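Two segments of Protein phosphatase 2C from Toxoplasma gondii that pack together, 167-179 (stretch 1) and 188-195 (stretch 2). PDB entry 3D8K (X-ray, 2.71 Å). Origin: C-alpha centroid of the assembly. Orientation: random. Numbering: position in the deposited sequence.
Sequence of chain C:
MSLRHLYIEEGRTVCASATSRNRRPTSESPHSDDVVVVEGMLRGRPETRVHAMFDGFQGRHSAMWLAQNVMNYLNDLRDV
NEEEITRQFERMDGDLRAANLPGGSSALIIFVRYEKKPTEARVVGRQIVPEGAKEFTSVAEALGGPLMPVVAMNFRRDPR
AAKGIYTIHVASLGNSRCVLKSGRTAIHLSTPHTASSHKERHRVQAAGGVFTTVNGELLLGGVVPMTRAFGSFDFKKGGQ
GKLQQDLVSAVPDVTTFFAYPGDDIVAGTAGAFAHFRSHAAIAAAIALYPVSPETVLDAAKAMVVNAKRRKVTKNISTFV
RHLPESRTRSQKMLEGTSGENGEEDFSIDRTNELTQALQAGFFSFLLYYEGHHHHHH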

# COMPACT_ATOMS: atom_id res chain seq x y z
N THR C 167 15.55 -20.26 11.52
CA THR C 167 16.33 -21.08 10.61
C THR C 167 17.51 -20.28 10.09
O THR C 167 17.34 -19.19 9.56
CB THR C 167 15.51 -21.56 9.42
OG1 THR C 167 14.61 -22.57 9.85
CG2 THR C 167 16.41 -22.14 8.36
N ILE C 168 18.70 -20.82 10.25
CA ILE C 168 19.89 -20.14 9.80
C ILE C 168 20.60 -20.85 8.67
O ILE C 168 20.87 -22.04 8.73
CB ILE C 168 20.89 -19.96 10.93
CG1 ILE C 168 20.29 -19.05 12.01
CG2 ILE C 168 22.19 -19.40 10.38
CD1 ILE C 168 21.10 -19.03 13.29
N HIS C 169 20.89 -20.08 7.62
CA HIS C 169 21.62 -20.59 6.48
C HIS C 169 22.92 -19.82 6.41
O HIS C 169 22.93 -18.59 6.39
CB HIS C 169 20.87 -20.36 5.17
CG HIS C 169 19.82 -21.38 4.88
ND1 HIS C 169 18.58 -21.37 5.48
CD2 HIS C 169 19.83 -22.46 4.06
CE1 HIS C 169 17.87 -22.39 5.03
NE2 HIS C 169 18.61 -23.07 4.17
N VAL C 170 24.03 -20.54 6.40
CA VAL C 170 25.28 -19.84 6.30
C VAL C 170 25.96 -20.24 5.01
O VAL C 170 26.15 -21.41 4.74
CB VAL C 170 26.19 -20.15 7.48
CG1 VAL C 170 27.51 -19.39 7.30
CG2 VAL C 170 25.52 -19.76 8.77
N ALA C 171 26.32 -19.24 4.22
CA ALA C 171 27.02 -19.46 2.96
C ALA C 171 28.42 -18.93 3.20
O ALA C 171 28.65 -17.74 3.02
CB ALA C 171 26.36 -18.68 1.83
N SER C 172 29.33 -19.80 3.62
CA SER C 172 30.71 -19.38 3.89
C SER C 172 31.67 -19.70 2.75
O SER C 172 31.62 -20.77 2.15
CB SER C 172 31.24 -20.02 5.18
OG SER C 172 31.76 -21.33 4.94
N LEU C 173 32.56 -18.75 2.48
CA LEU C 173 33.55 -18.88 1.42
C LEU C 173 34.75 -18.05 1.81
O LEU C 173 34.82 -16.86 1.49
CB LEU C 173 32.98 -18.36 0.09
CG LEU C 173 33.88 -18.51 -1.13
CD1 LEU C 173 33.89 -19.97 -1.58
CD2 LEU C 173 33.36 -17.63 -2.24
N GLY C 174 35.70 -18.65 2.51
CA GLY C 174 36.87 -17.90 2.92
C GLY C 174 37.26 -18.20 4.35
O GLY C 174 36.89 -19.24 4.90
N ASN C 175 37.98 -17.27 4.96
CA ASN C 175 38.44 -17.47 6.32
C ASN C 175 37.63 -16.76 7.40
O ASN C 175 38.09 -16.64 8.53
CB ASN C 175 39.91 -17.06 6.43
CG ASN C 175 40.16 -15.63 5.96
OD1 ASN C 175 39.26 -14.96 5.44
ND2 ASN C 175 41.39 -15.16 6.14
N SER C 176 36.44 -16.28 7.07
CA SER C 176 35.63 -15.62 8.09
C SER C 176 34.98 -16.69 8.94
O SER C 176 34.89 -17.85 8.52
CB SER C 176 34.57 -14.71 7.46
OG SER C 176 35.15 -13.51 6.98
N ARG C 177 34.53 -16.31 10.13
CA ARG C 177 33.90 -17.27 11.04
C ARG C 177 32.55 -16.79 11.52
O ARG C 177 32.30 -15.60 11.65
CB ARG C 177 34.84 -17.54 12.22
CG ARG C 177 36.27 -17.76 11.76
CD ARG C 177 37.16 -18.36 12.81
NE ARG C 177 37.11 -19.83 12.81
CZ ARG C 177 38.12 -20.60 13.22
NH1 ARG C 177 39.24 -20.06 13.66
NH2 ARG C 177 37.99 -21.93 13.19
N CYS C 178 31.67 -17.76 11.77
CA CYS C 178 30.32 -17.47 12.20
C CYS C 178 29.91 -18.46 13.29
O CYS C 178 29.91 -19.67 13.07
CB CYS C 178 29.40 -17.60 10.99
SG CYS C 178 27.69 -17.26 11.31
N VAL C 179 29.55 -17.97 14.48
CA VAL C 179 29.18 -18.87 15.56
C VAL C 179 27.80 -18.62 16.16
O VAL C 179 27.31 -17.49 16.18
CB VAL C 179 30.21 -18.83 16.70
CG1 VAL C 179 31.60 -18.87 16.13
CG2 VAL C 179 30.01 -17.61 17.55
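Stretch 2 188-195: HLSTPHTA

Stretch 2 is irregular: mostly extended, but with a kink at Leu 189 (phi/psi -115/-7). It runs antiparallel to the second part of stretch 1: His 188 lies beside Val 179, Pro 192 beside Asn 175 and His 193 beside Gly 174. Val 179 and His 188 form an antiparallel, non-hydrogen-bonded bridge with their CA atoms 4.4 Å apart. Their side chains share one face of the sheet; both take chi1 m, and with chi2 of His 188 at -71° Val 179 CG1 lies 3.5 Å from His 188 ND1. One residue on, Leu 189 N donates to Cys 178 O at 2.9 Å.

Leu 189 points toward the first strand. With chi1 m and an off-rotamer chi2 of 28°, its CD2 lies 3.8 Å from Cys 178 SG and 4.4 Å from Ile 168 CG2, while its CB meets Val 170 CG2 at 3.9 Å. A branched aliphatic chain suits this buried apolar pocket. Ser 190 also points toward stretch 1, and its CB lies 3.6 Å from Ser 172 OG. Its p rotamer directs OG to a water 2.7 Å away, and that water donates to Ser 176 O, also at 2.7 Å, so the hydroxyl is satisfied despite burial.

Arg 177 starts sideways, but its long chain bends at chi3 (p) and brings the guanidinium back, with Pro 192 CG over one face, 3.6 Å from Arg 177 NH2.

His 193, chi1 m and chi2 129°, presents its ring edge to the end of the first strand and to Gly 174. Gly 174 N donates to His 193 ND1 at 2.8 Å, and His 193 N returns a bond to Gly 174 O at 3.0 Å. An imidazole can accept in the ring plane, as ND1 does here. Gly 174 has phi/psi of 137/-157, where a CB would jam against the preceding carbonyl oxygen, so the backbone itself calls for glycine.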

# COMPACT_ATOMS: atom_id res chain seq x y z
N HIS C 188 30.05 -23.47 16.23
CA HIS C 188 30.44 -23.01 14.90
C HIS C 188 29.42 -23.36 13.83
O HIS C 188 28.75 -24.39 13.90
CB HIS C 188 31.80 -23.59 14.52
CG HIS C 188 32.92 -23.12 15.38
ND1 HIS C 188 33.40 -21.82 15.33
CD2 HIS C 188 33.62 -23.73 16.37
CE1 HIS C 188 34.35 -21.67 16.24
NE2 HIS C 188 34.50 -22.81 16.88
N LEU C 189 29.31 -22.49 12.84
CA LEU C 189 28.38 -22.69 11.74
C LEU C 189 29.13 -22.88 10.44
O LEU C 189 28.54 -23.22 9.41
CB LEU C 189 27.44 -21.49 11.65
CG LEU C 189 26.20 -21.54 12.54
CD1 LEU C 189 26.46 -22.37 13.81
CD2 LEU C 189 25.77 -20.12 12.87
N SER C 190 30.45 -22.68 10.48
CA SER C 190 31.26 -22.81 9.29
C SER C 190 32.68 -23.26 9.57
O SER C 190 33.18 -23.15 10.68
CB SER C 190 31.29 -21.49 8.53
OG SER C 190 31.88 -20.46 9.32
N THR C 191 33.33 -23.78 8.53
CA THR C 191 34.70 -24.25 8.64
C THR C 191 35.55 -23.32 7.77
O THR C 191 35.28 -23.17 6.57
CB THR C 191 34.83 -25.68 8.12
OG1 THR C 191 33.59 -26.37 8.32
CG2 THR C 191 35.94 -26.43 8.85
N PRO C 192 36.58 -22.69 8.35
CA PRO C 192 37.41 -21.79 7.54
C PRO C 192 38.17 -22.50 6.41
O PRO C 192 38.58 -23.66 6.54
CB PRO C 192 38.33 -21.15 8.57
CG PRO C 192 38.49 -22.24 9.60
CD PRO C 192 37.10 -22.80 9.72
N HIS C 193 38.33 -21.79 5.29
CA HIS C 193 39.03 -22.31 4.12
C HIS C 193 40.50 -21.89 4.12
O HIS C 193 40.88 -20.95 3.45
CB HIS C 193 38.35 -21.80 2.86
CG HIS C 193 36.94 -22.28 2.71
ND1 HIS C 193 35.90 -21.42 2.46
CD2 HIS C 193 36.41 -23.52 2.75
CE1 HIS C 193 34.78 -22.12 2.36
NE2 HIS C 193 35.07 -23.40 2.53
N THR C 194 41.31 -22.63 4.87
CA THR C 194 42.73 -22.32 4.99
C THR C 194 43.54 -23.58 4.79
O THR C 194 42.97 -24.67 4.67
CB THR C 194 43.02 -21.75 6.40
OG1 THR C 194 43.39 -22.82 7.29
CG2 THR C 194 41.78 -21.08 6.96
N ALA C 195 44.86 -23.46 4.78
CA ALA C 195 45.70 -24.65 4.60
C ALA C 195 45.52 -25.63 5.76
O ALA C 195 45.84 -26.81 5.65
CB ALA C 195 47.17 -24.25 4.48
O HOH W 1 34.18 -20.43 7.90